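Local coordinates for protein Cd1 (Flavonifractor plautii, PDB 7D39) that probably acts as an FMN-dependent ene-reductase, reducing flavones and flavonols to begin their breakdown in gut bacteria, at residues 18-29 / 187-198; 215-224 / 250-261. All coordinates share one frame; numbering follows the deposited sequence.

Contact 1. Residues 18-29 / 187-198; sequences MCIEALMGAKEM and VARAHQIGRNIA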
loop_
_atom_site.group_PDB
_atom_site.type_symbol
_atom_site.label_atom_id
_atom_site.label_comp_id
_atom_site.label_asym_id
_atom_site.label_seq_id
_atom_site.Cartn_x
_atom_site.Cartn_y
_atom_site.Cartn_z
HETATM N N MSE A 18 12.623 -6.679 14.086
HETATM C CA MSE A 18 11.708 -5.575 14.357
HETATM C C MSE A 18 10.272 -6.037 14.234
HETATM O O MSE A 18 9.396 -5.641 15.012
HETATM C CB MSE A 18 11.950 -4.408 13.392
HETATM C CG MSE A 18 13.338 -3.835 13.501
HETATM SE SE MSE A 18 13.535 -2.783 15.149
HETATM C CE MSE A 18 12.563 -1.179 14.574
ATOM N N CYS A 19 10.027 -6.862 13.217
ATOM C CA CYS A 19 8.690 -7.397 13.028
ATOM C C CYS A 19 8.293 -8.267 14.217
ATOM O O CYS A 19 7.198 -8.125 14.776
ATOM C CB CYS A 19 8.626 -8.179 11.719
ATOM S SG CYS A 19 6.959 -8.707 11.295
ATOM N N ILE A 20 9.187 -9.156 14.639
ATOM C CA ILE A 20 8.842 -10.044 15.740
ATOM C C ILE A 20 8.701 -9.256 17.036
ATOM O O ILE A 20 7.790 -9.498 17.832
ATOM C CB ILE A 20 9.877 -11.175 15.835
ATOM C CG1 ILE A 20 9.694 -12.114 14.631
ATOM C CG2 ILE A 20 9.731 -11.927 17.147
ATOM C CD1 ILE A 20 10.908 -12.957 14.317
ATOM N N GLU A 21 9.574 -8.273 17.246
ATOM C CA GLU A 21 9.436 -7.391 18.398
ATOM C C GLU A 21 8.081 -6.688 18.394
ATOM O O GLU A 21 7.474 -6.474 19.452
ATOM C CB GLU A 21 10.569 -6.368 18.391
ATOM C CG GLU A 21 10.561 -5.406 19.546
ATOM C CD GLU A 21 11.085 -6.038 20.815
ATOM O OE1 GLU A 21 10.485 -5.793 21.880
ATOM O OE2 GLU A 21 12.087 -6.783 20.742
ATOM N N ALA A 22 7.599 -6.293 17.215
ATOM C CA ALA A 22 6.248 -5.751 17.151
ATOM C C ALA A 22 5.231 -6.822 17.514
ATOM O O ALA A 22 4.267 -6.552 18.239
ATOM C CB ALA A 22 5.969 -5.163 15.767
ATOM N N LEU A 23 5.443 -8.055 17.055
ATOM C CA LEU A 23 4.514 -9.121 17.417
ATOM C C LEU A 23 4.489 -9.337 18.928
ATOM O O LEU A 23 3.428 -9.602 19.511
ATOM C CB LEU A 23 4.880 -10.407 16.679
ATOM C CG LEU A 23 4.608 -10.400 15.165
ATOM C CD1 LEU A 23 4.860 -11.758 14.572
ATOM C CD2 LEU A 23 3.179 -9.960 14.853
HETATM N N MSE A 24 5.637 -9.205 19.584
HETATM C CA MSE A 24 5.683 -9.363 21.034
HETATM C C MSE A 24 4.842 -8.313 21.760
HETATM O O MSE A 24 4.057 -8.634 22.649
HETATM C CB MSE A 24 7.124 -9.313 21.526
HETATM C CG MSE A 24 7.850 -10.622 21.334
HETATM SE SE MSE A 24 9.791 -10.446 21.537
HETATM C CE MSE A 24 10.224 -12.336 21.604
ATOM N N GLY A 25 5.014 -7.050 21.379
ATOM C CA GLY A 25 4.164 -6.012 21.928
ATOM C C GLY A 25 2.694 -6.276 21.669
ATOM O O GLY A 25 1.851 -6.040 22.535
ATOM N N ALA A 26 2.369 -6.767 20.476
ATOM C CA ALA A 26 0.987 -7.127 20.185
ATOM C C ALA A 26 0.503 -8.242 21.102
ATOM O O ALA A 26 -0.635 -8.206 21.583
ATOM C CB ALA A 26 0.843 -7.539 18.720
ATOM N N LYS A 27 1.339 -9.250 21.358
ATOM C CA LYS A 27 0.893 -10.305 22.259
ATOM C C LYS A 27 0.721 -9.767 23.673
ATOM O O LYS A 27 -0.230 -10.130 24.374
ATOM C CB LYS A 27 1.859 -11.492 22.254
ATOM C CG LYS A 27 1.342 -12.651 23.130
ATOM C CD LYS A 27 2.168 -13.912 23.002
ATOM C CE LYS A 27 1.286 -15.152 23.009
ATOM N NZ LYS A 27 0.444 -15.248 24.231
ATOM N N GLU A 28 1.635 -8.895 24.105
ATOM C CA GLU A 28 1.506 -8.247 25.405
ATOM C C GLU A 28 0.132 -7.616 25.572
ATOM O O GLU A 28 -0.395 -7.563 26.687
ATOM C CB GLU A 28 2.599 -7.188 25.558
ATOM C CG GLU A 28 2.753 -6.590 26.934
ATOM C CD GLU A 28 3.798 -5.495 26.957
ATOM O OE1 GLU A 28 4.033 -4.872 25.903
ATOM O OE2 GLU A 28 4.394 -5.260 28.022
HETATM N N MSE A 29 -0.462 -7.144 24.479
HETATM C CA MSE A 29 -1.799 -6.570 24.488
HETATM C C MSE A 29 -2.892 -7.627 24.372
HETATM O O MSE A 29 -4.067 -7.300 24.369
HETATM C CB MSE A 29 -1.945 -5.562 23.352
HETATM C CG MSE A 29 -0.964 -4.410 23.440
HETATM SE SE MSE A 29 -1.250 -3.335 25.042
HETATM C CE MSE A 29 0.516 -3.453 25.836
ATOM N N VAL A 187 14.402 -0.456 19.106
ATOM C CA VAL A 187 13.676 -1.713 19.245
ATOM C C VAL A 187 12.417 -1.491 20.072
ATOM O O VAL A 187 11.349 -2.025 19.761
ATOM C CB VAL A 187 14.594 -2.786 19.865
ATOM C CG1 VAL A 187 13.831 -4.081 20.132
ATOM C CG2 VAL A 187 15.770 -3.055 18.955
ATOM N N ALA A 188 12.524 -0.673 21.125
ATOM C CA ALA A 188 11.361 -0.314 21.922
ATOM C C ALA A 188 10.303 0.364 21.069
ATOM O O ALA A 188 9.105 0.216 21.336
ATOM C CB ALA A 188 11.784 0.583 23.098
ATOM N N ARG A 189 10.716 1.058 20.006
ATOM C CA ARG A 189 9.739 1.690 19.120
ATOM C C ARG A 189 8.985 0.655 18.290
ATOM O O ARG A 189 7.776 0.789 18.074
ATOM C CB ARG A 189 10.432 2.713 18.220
ATOM C CG ARG A 189 9.513 3.382 17.217
ATOM C CD ARG A 189 8.598 4.429 17.869
ATOM N NE ARG A 189 7.771 5.085 16.862
ATOM C CZ ARG A 189 6.453 5.237 16.945
ATOM N NH1 ARG A 189 5.791 4.811 18.012
ATOM N NH2 ARG A 189 5.799 5.831 15.954
ATOM N N ALA A 190 9.675 -0.382 17.811
ATOM C CA ALA A 190 8.965 -1.491 17.180
ATOM C C ALA A 190 7.984 -2.128 18.152
ATOM O O ALA A 190 6.853 -2.458 17.778
ATOM C CB ALA A 190 9.953 -2.541 16.664
ATOM N N HIS A 191 8.401 -2.305 19.407
ATOM C CA HIS A 191 7.512 -2.856 20.418
ATOM C C HIS A 191 6.246 -2.008 20.575
ATOM O O HIS A 191 5.131 -2.537 20.621
ATOM C CB HIS A 191 8.254 -2.963 21.753
ATOM C CG HIS A 191 7.480 -3.691 22.805
ATOM N ND1 HIS A 191 7.580 -5.053 22.993
ATOM C CD2 HIS A 191 6.578 -3.251 23.715
ATOM C CE1 HIS A 191 6.778 -5.419 23.979
ATOM N NE2 HIS A 191 6.164 -4.345 24.439
ATOM N N GLN A 192 6.399 -0.687 20.697
ATOM C CA GLN A 192 5.227 0.178 20.825
ATOM C C GLN A 192 4.335 0.101 19.589
ATOM O O GLN A 192 3.100 0.069 19.701
ATOM C CB GLN A 192 5.650 1.621 21.073
ATOM C CG GLN A 192 4.492 2.510 21.444
ATOM C CD GLN A 192 3.919 2.163 22.819
ATOM O OE1 GLN A 192 4.662 1.967 23.780
ATOM N NE2 GLN A 192 2.592 2.063 22.906
ATOM N N ILE A 193 4.939 0.072 18.399
ATOM C CA ILE A 193 4.155 -0.066 17.174
ATOM C C ILE A 193 3.304 -1.333 17.229
ATOM O O ILE A 193 2.148 -1.352 16.785
ATOM C CB ILE A 193 5.089 -0.036 15.948
ATOM C CG1 ILE A 193 5.583 1.396 15.740
ATOM C CG2 ILE A 193 4.406 -0.575 14.679
ATOM C CD1 ILE A 193 6.461 1.586 14.530
ATOM N N GLY A 194 3.847 -2.398 17.816
ATOM C CA GLY A 194 3.072 -3.622 17.961
ATOM C C GLY A 194 1.945 -3.491 18.970
ATOM O O GLY A 194 0.865 -4.066 18.791
ATOM N N ARG A 195 2.184 -2.751 20.060
ATOM C CA ARG A 195 1.087 -2.409 20.964
ATOM C C ARG A 195 -0.002 -1.635 20.219
ATOM O O ARG A 195 -1.195 -1.917 20.364
ATOM C CB ARG A 195 1.595 -1.590 22.162
ATOM C CG ARG A 195 2.333 -2.374 23.254
ATOM C CD ARG A 195 2.974 -1.400 24.245
ATOM N NE ARG A 195 3.444 -2.040 25.473
ATOM C CZ ARG A 195 4.366 -1.522 26.288
ATOM N NH1 ARG A 195 4.936 -0.356 25.995
ATOM N NH2 ARG A 195 4.729 -2.174 27.391
ATOM N N ASN A 196 0.401 -0.657 19.410
ATOM C CA ASN A 196 -0.560 0.152 18.669
ATOM C C ASN A 196 -1.421 -0.694 17.736
ATOM O O ASN A 196 -2.656 -0.637 17.798
ATOM C CB ASN A 196 0.181 1.238 17.897
ATOM C CG ASN A 196 0.792 2.256 18.811
ATOM O OD1 ASN A 196 0.624 2.165 20.017
ATOM N ND2 ASN A 196 1.504 3.224 18.257
ATOM N N ILE A 197 -0.802 -1.487 16.856
ATOM C CA ILE A 197 -1.618 -2.261 15.924
ATOM C C ILE A 197 -2.587 -3.158 16.688
ATOM O O ILE A 197 -3.732 -3.363 16.263
ATOM C CB ILE A 197 -0.730 -3.063 14.950
ATOM C CG1 ILE A 197 -1.551 -3.567 13.765
ATOM C CG2 ILE A 197 -0.104 -4.243 15.631
ATOM C CD1 ILE A 197 -2.211 -2.466 12.951
ATOM N N ALA A 198 -2.167 -3.666 17.846
ATOM C CA ALA A 198 -3.023 -4.548 18.628
ATOM C C ALA A 198 -4.219 -3.799 19.202
ATOM O O ALA A 198 -5.357 -4.267 19.110
ATOM C CB ALA A 198 -2.212 -5.214 19.742
#
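Glu28 OE1 is gripped by two side chains of the facing helix. His191 NE2 donates to it at 2.6 Å, on the syn side of the carboxylate but well out of its plane. Arg195 NE lies 2.9 Å from Glu28 OE1 in a salt bridge whose bond is bent and weak, while Arg195 NH2 makes a straighter bond to Glu28 OE2. Carboxylate and guanidinium planes are only 19° apart, but the carboxylate stands nearly upright to the imidazole. On the other side of the ring, His191 ND1 donates to the anti side of Glu21 OE1 at 3.2 Å. With both nitrogens donating to carboxylates, the ring is likely to be protonated. CG of His191 lies opposite the backbone N (chi1 -172°), which lays the ring into a hole lined by Glu21, Met24, Gly25 and Glu28; Gly25 CA makes a CH-pi contact with one face, 3.6 Å from the centroid. A leucine here would probably fill part of that hole but leave Glu21 without this donor and Glu28 relying on Arg195 alone across the contact.

Small residues let the helices approach to 6.4 Å between axes, crossing at -48°. Gly194 CA comes within 3.2 Å of Ala22 O as a CA-H...O contact, and a CB on Gly194 or Gly25 would run into the opposite backbone. Ala26 and Ala198 continue the close packing, with selenomethionine Met29 folded beside Arg195. Both helices cover one face of the flavodoxin-like parallel sheet: helix 14-28 rests on strands 32-37 and 82-88, helix 184-202 mainly on 138-144 and 167-174.

Contact 2. Residues 215-224 / 250-261; sequences VCPHCHSRNF and SFTFPAEQLEHA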
loop_
_atom_site.group_PDB
_atom_site.type_symbol
_atom_site.label_atom_id
_atom_site.label_comp_id
_atom_site.label_asym_id
_atom_site.label_seq_id
_atom_site.Cartn_x
_atom_site.Cartn_y
_atom_site.Cartn_z
ATOM N N VAL A 215 2.713 16.496 5.824
ATOM C CA VAL A 215 2.355 17.776 5.220
ATOM C C VAL A 215 0.927 17.754 4.684
ATOM O O VAL A 215 0.150 18.672 4.938
ATOM C CB VAL A 215 3.360 18.173 4.114
ATOM C CG1 VAL A 215 2.834 19.357 3.305
ATOM C CG2 VAL A 215 4.724 18.507 4.704
ATOM N N CYS A 216 0.567 16.711 3.918
ATOM C CA CYS A 216 -0.804 16.521 3.451
ATOM C C CYS A 216 -1.689 16.288 4.669
ATOM O O CYS A 216 -1.523 15.286 5.376
ATOM C CB CYS A 216 -0.908 15.344 2.461
ATOM S SG CYS A 216 -2.592 14.878 1.897
ATOM N N PRO A 217 -2.625 17.186 4.958
ATOM C CA PRO A 217 -3.492 16.983 6.127
ATOM C C PRO A 217 -4.400 15.781 5.982
ATOM O O PRO A 217 -4.916 15.272 6.986
ATOM C CB PRO A 217 -4.299 18.285 6.200
ATOM C CG PRO A 217 -3.614 19.247 5.252
ATOM C CD PRO A 217 -2.953 18.412 4.217
ATOM N N HIS A 218 -4.598 15.296 4.782
ATOM C CA HIS A 218 -5.474 14.171 4.554
ATOM C C HIS A 218 -4.701 12.847 4.481
ATOM O O HIS A 218 -5.041 11.937 5.165
ATOM C CB HIS A 218 -6.282 14.440 3.295
ATOM C CG HIS A 218 -7.071 13.280 2.811
ATOM N ND1 HIS A 218 -8.259 12.904 3.375
ATOM C CD2 HIS A 218 -6.835 12.403 1.817
ATOM C CE1 HIS A 218 -8.728 11.850 2.746
ATOM N NE2 HIS A 218 -7.880 11.526 1.797
ATOM N N CYS A 219 -3.642 12.824 3.668
ATOM C CA CYS A 219 -2.730 11.677 3.363
ATOM C C CYS A 219 -1.779 11.405 4.588
ATOM O O CYS A 219 -1.589 10.288 4.980
ATOM C CB CYS A 219 -1.956 11.814 1.959
ATOM S SG CYS A 219 -2.241 13.100 0.620
ATOM N N HIS A 220 -1.256 12.466 5.182
ATOM C CA HIS A 220 -0.082 12.577 6.073
ATOM C C HIS A 220 1.263 12.442 5.417
ATOM O O HIS A 220 2.265 12.498 6.050
ATOM C CB HIS A 220 -0.134 11.787 7.387
ATOM C CG HIS A 220 -1.380 11.993 8.159
ATOM N ND1 HIS A 220 -2.284 10.992 8.379
ATOM C CD2 HIS A 220 -1.885 13.092 8.754
ATOM C CE1 HIS A 220 -3.294 11.464 9.072
ATOM N NE2 HIS A 220 -3.072 12.734 9.311
ATOM N N SER A 221 1.230 12.332 4.119
ATOM C CA SER A 221 2.367 12.244 3.258
ATOM C C SER A 221 3.264 13.458 3.309
ATOM O O SER A 221 2.821 14.529 3.555
ATOM C CB SER A 221 1.855 12.054 1.849
ATOM O OG SER A 221 2.881 11.988 0.946
ATOM N N ARG A 222 4.532 13.250 3.040
ATOM C CA ARG A 222 5.460 14.308 2.768
ATOM C C ARG A 222 6.001 14.349 1.339
ATOM O O ARG A 222 6.883 15.097 1.051
ATOM C CB ARG A 222 6.598 14.266 3.783
ATOM C CG ARG A 222 6.160 14.345 5.225
ATOM C CD ARG A 222 7.320 14.534 6.152
ATOM N NE ARG A 222 6.877 14.694 7.514
ATOM C CZ ARG A 222 6.758 15.863 8.129
ATOM N NH1 ARG A 222 7.043 16.967 7.506
ATOM N NH2 ARG A 222 6.349 15.921 9.348
ATOM N N ASN A 223 5.432 13.547 0.463
ATOM C CA ASN A 223 5.869 13.443 -0.915
ATOM C C ASN A 223 4.898 14.133 -1.882
ATOM O O ASN A 223 3.724 13.924 -1.856
ATOM C CB ASN A 223 6.044 11.969 -1.329
ATOM C CG ASN A 223 7.208 11.294 -0.648
ATOM O OD1 ASN A 223 7.189 11.088 0.510
ATOM N ND2 ASN A 223 8.230 10.994 -1.395
ATOM N N PHE A 224 5.445 14.957 -2.744
ATOM C CA PHE A 224 4.665 15.829 -3.592
ATOM C C PHE A 224 5.288 15.876 -4.960
ATOM O O PHE A 224 6.463 15.884 -5.084
ATOM C CB PHE A 224 4.523 17.238 -2.989
ATOM C CG PHE A 224 3.666 17.281 -1.792
ATOM C CD1 PHE A 224 2.315 17.330 -1.907
ATOM C CD2 PHE A 224 4.210 17.173 -0.551
ATOM C CE1 PHE A 224 1.504 17.337 -0.801
ATOM C CE2 PHE A 224 3.418 17.148 0.550
ATOM C CZ PHE A 224 2.058 17.252 0.432
ATOM N N SER A 250 3.352 23.524 4.254
ATOM C CA SER A 250 1.956 23.193 4.489
ATOM C C SER A 250 1.271 22.972 3.147
ATOM O O SER A 250 1.743 23.437 2.105
ATOM C CB SER A 250 1.257 24.310 5.264
ATOM O OG SER A 250 1.539 25.565 4.664
ATOM N N PHE A 251 0.135 22.278 3.176
ATOM C CA PHE A 251 -0.531 21.871 1.940
ATOM C C PHE A 251 -2.018 22.182 2.022
ATOM O O PHE A 251 -2.708 21.677 2.912
ATOM C CB PHE A 251 -0.292 20.377 1.674
ATOM C CG PHE A 251 -0.923 19.862 0.410
ATOM C CD1 PHE A 251 -0.533 20.346 -0.824
ATOM C CD2 PHE A 251 -1.888 18.871 0.461
ATOM C CE1 PHE A 251 -1.109 19.865 -1.990
ATOM C CE2 PHE A 251 -2.469 18.386 -0.700
ATOM C CZ PHE A 251 -2.075 18.886 -1.927
ATOM N N THR A 252 -2.513 22.999 1.088
ATOM C CA THR A 252 -3.927 23.338 1.018
ATOM C C THR A 252 -4.523 22.869 -0.305
ATOM O O THR A 252 -3.818 22.673 -1.299
ATOM C CB THR A 252 -4.165 24.847 1.181
ATOM O OG1 THR A 252 -3.378 25.570 0.224
ATOM C CG2 THR A 252 -3.796 25.300 2.591
ATOM N N PHE A 253 -5.843 22.711 -0.311
ATOM C CA PHE A 253 -6.556 22.212 -1.478
ATOM C C PHE A 253 -8.024 22.583 -1.341
ATOM O O PHE A 253 -8.534 22.724 -0.221
ATOM C CB PHE A 253 -6.402 20.693 -1.620
ATOM C CG PHE A 253 -6.834 19.928 -0.407
ATOM C CD1 PHE A 253 -8.133 19.469 -0.290
ATOM C CD2 PHE A 253 -5.937 19.672 0.618
ATOM C CE1 PHE A 253 -8.529 18.765 0.821
ATOM C CE2 PHE A 253 -6.323 18.964 1.734
ATOM C CZ PHE A 253 -7.618 18.510 1.837
ATOM N N PRO A 254 -8.659 22.843 -2.454
ATOM C CA PRO A 254 -10.069 23.165 -2.461
ATOM C C PRO A 254 -10.749 21.979 -1.927
ATOM O O PRO A 254 -10.525 20.902 -2.389
ATOM C CB PRO A 254 -10.384 23.309 -3.928
ATOM C CG PRO A 254 -9.291 22.639 -4.633
ATOM C CD PRO A 254 -8.095 22.863 -3.796
ATOM N N ALA A 255 -11.722 22.170 -1.069
ATOM C CA ALA A 255 -12.361 21.067 -0.365
ATOM C C ALA A 255 -13.084 20.080 -1.250
ATOM O O ALA A 255 -13.369 18.987 -0.887
ATOM C CB ALA A 255 -13.336 21.611 0.638
ATOM N N GLU A 256 -13.452 20.533 -2.403
ATOM C CA GLU A 256 -14.141 19.675 -3.361
ATOM C C GLU A 256 -13.225 18.574 -3.891
ATOM O O GLU A 256 -13.704 17.511 -4.304
ATOM C CB GLU A 256 -14.701 20.525 -4.505
ATOM C CG GLU A 256 -15.499 19.751 -5.542
ATOM C CD GLU A 256 -14.619 19.127 -6.610
ATOM O OE1 GLU A 256 -15.108 18.240 -7.351
ATOM O OE2 GLU A 256 -13.434 19.522 -6.703
ATOM N N GLN A 257 -11.907 18.809 -3.890
ATOM C CA GLN A 257 -10.960 17.772 -4.292
ATOM C C GLN A 257 -11.119 16.506 -3.457
ATOM O O GLN A 257 -10.776 15.414 -3.920
ATOM C CB GLN A 257 -9.525 18.296 -4.181
ATOM C CG GLN A 257 -9.003 18.991 -5.425
ATOM C CD GLN A 257 -8.616 18.009 -6.524
ATOM O OE1 GLN A 257 -7.796 17.112 -6.314
ATOM N NE2 GLN A 257 -9.202 18.179 -7.702
ATOM N N LEU A 258 -11.630 16.628 -2.226
ATOM C CA LEU A 258 -11.815 15.449 -1.387
ATOM C C LEU A 258 -12.629 14.375 -2.090
ATOM O O LEU A 258 -12.419 13.183 -1.860
ATOM C CB LEU A 258 -12.498 15.840 -0.082
ATOM C CG LEU A 258 -11.528 16.081 1.066
ATOM C CD1 LEU A 258 -12.266 16.612 2.288
ATOM C CD2 LEU A 258 -10.800 14.796 1.386
ATOM N N GLU A 259 -13.574 14.780 -2.931
ATOM C CA GLU A 259 -14.354 13.830 -3.708
ATOM C C GLU A 259 -13.502 13.004 -4.655
ATOM O O GLU A 259 -13.943 11.938 -5.092
ATOM C CB GLU A 259 -15.412 14.577 -4.522
ATOM C CG GLU A 259 -16.591 15.051 -3.719
ATOM C CD GLU A 259 -17.880 14.704 -4.414
ATOM O OE1 GLU A 259 -18.735 14.038 -3.785
ATOM O OE2 GLU A 259 -18.020 15.066 -5.602
ATOM N N HIS A 260 -12.322 13.493 -5.028
ATOM C CA HIS A 260 -11.475 12.817 -6.000
ATOM C C HIS A 260 -10.319 12.069 -5.360
ATOM O O HIS A 260 -9.637 11.303 -6.053
ATOM C CB HIS A 260 -10.936 13.832 -7.013
ATOM C CG HIS A 260 -12.011 14.503 -7.806
ATOM N ND1 HIS A 260 -12.352 14.107 -9.081
ATOM C CD2 HIS A 260 -12.850 15.519 -7.489
ATOM C CE1 HIS A 260 -13.346 14.860 -9.521
ATOM N NE2 HIS A 260 -13.665 15.725 -8.574
ATOM N N ALA A 261 -10.100 12.255 -4.060
ATOM C CA ALA A 261 -8.932 11.698 -3.387
ATOM C C ALA A 261 -8.853 10.186 -3.574
ATOM O O ALA A 261 -9.839 9.474 -3.368
ATOM C CB ALA A 261 -8.976 12.051 -1.899
HETATM O O HOH W 1 -0.190 21.342 6.149
#
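Phe251 meets Val215, Pro217 and Phe224 where the turn carrying Cys216 and Cys219 packs against the last strand of a small antiparallel sheet. The two Cys-X-X-Cys pairs, 216/219 and 233/236, recall rubredoxin-like and zinc-ribbon domains. Cys219 SG is modelled bonded to Cys216, Cys233 and Cys236 at once, which is chemically doubtful for one sulfur.

Phe251 carries its CG anti to the backbone N (chi1 -179°), sending the ring from the strand into the turn. Its CB touches Val215 CG1 at 3.7 Å, the branched valine fitting against the stem of the side chain. Beyond CB, the ring lies under Phe224: Phe224 CE1 sits over the centre of the Phe251 face, 3.6 Å from Phe251 CD1, with the planes oblique at 48°. Phe251 CG lies 3.7 Å from the same Phe224 CE1, and Phe251 CE1 and CE2 are also near it. Phe251 CD2 faces the other way round the rim, where Pro217 CD comes in at the edge, 3.9 Å off, and Cys216 CB lies slightly farther away. At the tip, Phe251 CZ still lies under Phe224 CE1, at 4.1 Å. A flat aromatic suits this place because it offers a face to one neighbour and an edge to another. Pro217 CD also reaches the edge of Phe253.

Farther along, Leu258 CD2 lies over one face of the His218 ring in a CH-pi contact, while His218 NE2 hydrogen-bonds to Asp263 just past the segment.

The polar backbone is joined through a water, which donates to Val215 O at 3.0 Å and accepts from Phe251 N at 3.1 Å.

Contacts 1 and 2 share no secondary-structure element and belong to different parts of the chain, their centres 30 Å apart and their nearest atoms about 12 Å apart. Both are partly buried, contact 1 more (7 of 14 touching residues) than contact 2 (3 of 10). Contact 1 joins two regular helices over the parallel sheet of the flavin-binding fold: glycines and alanines make its buried seam, and charged groups tie the outer side together. Contact 2, along the chain after it, joins an irregular cysteine-bearing turn to an edge strand and a short 3-10 segment; aromatic and proline contacts dominate, and water mediates its polar link. The first buries 702 Å² against 393 Å² for the second.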